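Local coordinates for cadherin-5 (Gallus gallus, PDB 3PPE), which mediates calcium-dependent, mainly homophilic adhesion between endothelial cells and helps couple actin fibres to their junctions, at residues 62-67 with 97-102. Sequence-based numbering, arbitrary orientation.
Sequences DREKKA and INDNAP. With CA (calcium ion), chain E; CA (calcium ion), chain C; CA (calcium ion), chain D.
Two like-charged carboxylates, E64 and D99, are held close together by the pair of calcium ions they share: E64 OE1 stands 3.1 Å from D99 OD1. This is the calcium-binding linker between the first and second cadherin domains, where the DRE sequence of 62-67 faces the linker 97-102, which with D96 forms the DxNDN calcium-binding sequence. The two carboxylates share the ions differently. D99 splits its oxygens, OD1 binding the chain E calcium at 2.2 Å and OD2 the chain C calcium at 2.3 Å. E64 chelates the chain E ion through both oxygens, and its OE1 also bridges to the chain C calcium at 2.3 Å; a bend at chi2 (73°) curls the carboxylate back to reach both. I97 adds its carbonyl O to the chain E ion, while E11, D96 and D132 complete that site, D132 bringing in the second domain. R63 forms a salt bridge to E64 OE2, the oxygen that binds the chain E ion alone: its NH2 donates to the anti lone pair of OE2 at 2.9 Å, with OE2 lying 22° out of the guanidinium plane. Farther along the linker, N98 OD1 and N100 O contribute two ligands to the third calcium, with D130, D132, H139 and D184 also binding it, consistent with the rigid interdomain connection of cadherins. D62 OD1 does double duty, binding the chain C calcium at 2.3 Å and closing an Asx turn by accepting E64 N at 3.0 Å from above its carboxylate plane.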
ATOM      1  N   ASP A  62      -8.735 -12.933  -4.575  1.00 15.25           N
ATOM      2  CA  ASP A  62      -9.994 -12.703  -5.251  1.00 15.30           C
ATOM      3  C   ASP A  62     -10.978 -12.285  -4.195  1.00 15.11           C
ATOM      4  O   ASP A  62     -11.367 -13.102  -3.379  1.00 15.02           O
ATOM      5  CB  ASP A  62     -10.442 -14.010  -5.905  1.00 15.60           C
ATOM      6  CG  ASP A  62     -11.762 -13.881  -6.663  1.00 15.56           C
ATOM      7  OD1 ASP A  62     -12.334 -12.768  -6.783  1.00 11.47           O
ATOM      8  OD2 ASP A  62     -12.212 -14.925  -7.143  1.00 17.11           O
ATOM      9  N   ARG A  63     -11.373 -11.014  -4.189  1.00 14.09           N
ATOM     10  CA  ARG A  63     -12.385 -10.535  -3.224  1.00 13.82           C
ATOM     11  C   ARG A  63     -13.697 -11.343  -3.288  1.00 14.12           C
ATOM     12  O   ARG A  63     -14.384 -11.523  -2.275  1.00 13.97           O
ATOM     13  CB  ARG A  63     -12.666  -9.034  -3.427  1.00 12.51           C
ATOM     14  CG  ARG A  63     -13.411  -8.370  -2.280  1.00 11.53           C
ATOM     15  CD  ARG A  63     -14.225  -7.179  -2.811  1.00 13.37           C
ATOM     16  NE  ARG A  63     -15.309  -7.654  -3.707  1.00 14.64           N
ATOM     17  CZ  ARG A  63     -16.495  -8.086  -3.263  1.00 15.14           C
ATOM     18  NH1 ARG A  63     -16.746  -8.102  -1.976  1.00 12.25           N
ATOM     19  NH2 ARG A  63     -17.407  -8.556  -4.103  1.00 12.86           N
ATOM     20  N   GLU A  64     -14.025 -11.855  -4.459  1.00 13.55           N
ATOM     21  CA  GLU A  64     -15.268 -12.617  -4.611  1.00 14.85           C
ATOM     22  C   GLU A  64     -15.202 -14.021  -3.985  1.00 15.90           C
ATOM     23  O   GLU A  64     -16.230 -14.654  -3.782  1.00 15.87           O
ATOM     24  CB  GLU A  64     -15.691 -12.696  -6.086  1.00 13.86           C
ATOM     25  CG  GLU A  64     -16.332 -11.402  -6.606  1.00 13.02           C
ATOM     26  CD  GLU A  64     -15.371 -10.260  -6.813  1.00 13.12           C
ATOM     27  OE1 GLU A  64     -14.339 -10.413  -7.521  1.00 13.20           O
ATOM     28  OE2 GLU A  64     -15.649  -9.158  -6.291  1.00 16.72           O
ATOM     29  N   LYS A  65     -13.991 -14.482  -3.662  1.00 16.61           N
ATOM     30  CA  LYS A  65     -13.791 -15.716  -2.882  1.00 17.22           C
ATOM     31  C   LYS A  65     -13.770 -15.405  -1.379  1.00 17.35           C
ATOM     32  O   LYS A  65     -14.476 -16.038  -0.586  1.00 16.79           O
ATOM     33  CB  LYS A  65     -12.418 -16.248  -3.235  1.00 18.92           C
ATOM     34  CG  LYS A  65     -12.349 -17.680  -3.673  1.00 25.85           C
ATOM     35  CD  LYS A  65     -12.824 -17.805  -5.132  1.00 31.55           C
ATOM     36  CE  LYS A  65     -12.102 -18.953  -5.847  1.00 34.33           C
ATOM     37  NZ  LYS A  65     -13.044 -19.684  -6.750  1.00 35.88           N
ATOM     38  N   LYS A  66     -12.934 -14.430  -0.978  1.00 15.89           N
ATOM     39  CA  LYS A  66     -12.879 -13.999   0.433  1.00 14.64           C
ATOM     40  C   LYS A  66     -12.572 -12.526   0.487  1.00 13.42           C
ATOM     41  O   LYS A  66     -11.618 -12.079  -0.130  1.00 12.56           O
ATOM     42  CB  LYS A  66     -11.815 -14.786   1.196  1.00 14.80           C
ATOM     43  CG  LYS A  66     -11.846 -14.503   2.712  1.00 15.47           C
ATOM     44  CD  LYS A  66     -11.226 -15.655   3.473  1.00 18.70           C
ATOM     45  CE  LYS A  66     -10.983 -15.262   4.927  1.00 18.54           C
ATOM     46  NZ  LYS A  66     -12.244 -15.046   5.701  1.00 22.69           N
ATOM     47  N   ALA A  67     -13.383 -11.754   1.183  1.00 13.72           N
ATOM     48  CA  ALA A  67     -13.303 -10.296   1.034  1.00 14.82           C
ATOM     49  C   ALA A  67     -12.471  -9.620   2.125  1.00 15.99           C
ATOM     50  O   ALA A  67     -12.104  -8.433   2.014  1.00 16.80           O
ATOM     51  CB  ALA A  67     -14.698  -9.715   0.983  1.00 14.65           C
ATOM     52  N   ILE A  97     -11.920  -4.801  -7.343  1.00 11.96           N
ATOM     53  CA  ILE A  97     -11.859  -4.259  -8.679  1.00 11.56           C
ATOM     54  C   ILE A  97     -13.127  -4.685  -9.430  1.00 11.48           C
ATOM     55  O   ILE A  97     -13.793  -5.670  -9.062  1.00 11.42           O
ATOM     56  CB  ILE A  97     -10.544  -4.669  -9.471  1.00 11.82           C
ATOM     57  CG1 ILE A  97     -10.505  -6.154  -9.847  1.00 11.05           C
ATOM     58  CG2 ILE A  97      -9.241  -4.196  -8.679  1.00 10.79           C
ATOM     59  CD1 ILE A  97      -9.523  -6.471 -11.031  1.00 10.74           C
ATOM     60  N   ASN A  98     -13.461  -3.943 -10.473  1.00 11.97           N
ATOM     61  CA  ASN A  98     -14.587  -4.316 -11.311  1.00 11.79           C
ATOM     62  C   ASN A  98     -14.202  -5.453 -12.266  1.00 12.69           C
ATOM     63  O   ASN A  98     -13.741  -5.231 -13.367  1.00 14.71           O
ATOM     64  CB  ASN A  98     -15.146  -3.106 -12.081  1.00 11.39           C
ATOM     65  CG  ASN A  98     -16.534  -3.405 -12.624  1.00 11.53           C
ATOM     66  OD1 ASN A  98     -17.341  -4.045 -11.930  1.00 14.03           O
ATOM     67  ND2 ASN A  98     -16.801  -3.031 -13.845  1.00  8.11           N
ATOM     68  N   ASP A  99     -14.370  -6.692 -11.829  1.00 13.33           N
ATOM     69  CA  ASP A  99     -13.970  -7.820 -12.652  1.00 13.65           C
ATOM     70  C   ASP A  99     -15.091  -8.834 -12.916  1.00 12.95           C
ATOM     71  O   ASP A  99     -14.840  -9.911 -13.415  1.00 13.37           O
ATOM     72  CB  ASP A  99     -12.691  -8.486 -12.104  1.00 13.48           C
ATOM     73  CG  ASP A  99     -12.817  -9.004 -10.669  1.00 12.93           C
ATOM     74  OD1 ASP A  99     -13.665  -8.538  -9.858  1.00 10.60           O
ATOM     75  OD2 ASP A  99     -11.998  -9.919 -10.317  1.00 15.80           O
ATOM     76  N   ASN A 100     -16.332  -8.465 -12.568  1.00 13.79           N
ATOM     77  CA  ASN A 100     -17.493  -9.281 -12.846  1.00 13.15           C
ATOM     78  C   ASN A 100     -18.555  -8.503 -13.606  1.00 13.05           C
ATOM     79  O   ASN A 100     -18.810  -7.309 -13.348  1.00 12.86           O
ATOM     80  CB  ASN A 100     -18.094  -9.898 -11.558  1.00 12.20           C
ATOM     81  CG  ASN A 100     -17.124 -10.847 -10.851  1.00 12.93           C
ATOM     82  OD1 ASN A 100     -16.290 -10.409 -10.060  1.00 19.05           O
ATOM     83  ND2 ASN A 100     -17.193 -12.133 -11.165  1.00 12.13           N
ATOM     84  N   ALA A 101     -19.176  -9.178 -14.553  1.00 13.32           N
ATOM     85  CA  ALA A 101     -20.311  -8.581 -15.275  1.00 13.81           C
ATOM     86  C   ALA A 101     -21.618  -9.078 -14.604  1.00 13.56           C
ATOM     87  O   ALA A 101     -21.618 -10.087 -13.879  1.00 14.11           O
ATOM     88  CB  ALA A 101     -20.255  -8.956 -16.761  1.00 13.81           C
ATOM     89  N   PRO A 102     -22.721  -8.341 -14.772  1.00 13.74           N
ATOM     90  CA  PRO A 102     -24.002  -8.876 -14.254  1.00 13.30           C
ATOM     91  C   PRO A 102     -24.410 -10.114 -15.024  1.00 13.72           C
ATOM     92  O   PRO A 102     -24.198 -10.193 -16.278  1.00 13.22           O
ATOM     93  CB  PRO A 102     -24.997  -7.721 -14.486  1.00 11.86           C
ATOM     94  CG  PRO A 102     -24.071  -6.483 -14.682  1.00 11.93           C
ATOM     95  CD  PRO A 102     -22.894  -7.029 -15.419  1.00 13.73           C
TER
HETATM   96 CA    CA E 403     -14.387  -7.702  -7.919  1.00 12.25          CA
HETATM   97 CA    CA C 401     -12.311 -11.133  -8.356  1.00 14.73          CA
HETATM   98 CA    CA D 402     -19.256  -5.452 -12.059  1.00 11.18          CA
HETATM   99  O   HOH W   1     -13.731 -12.430  -9.893  1.00 13.89           O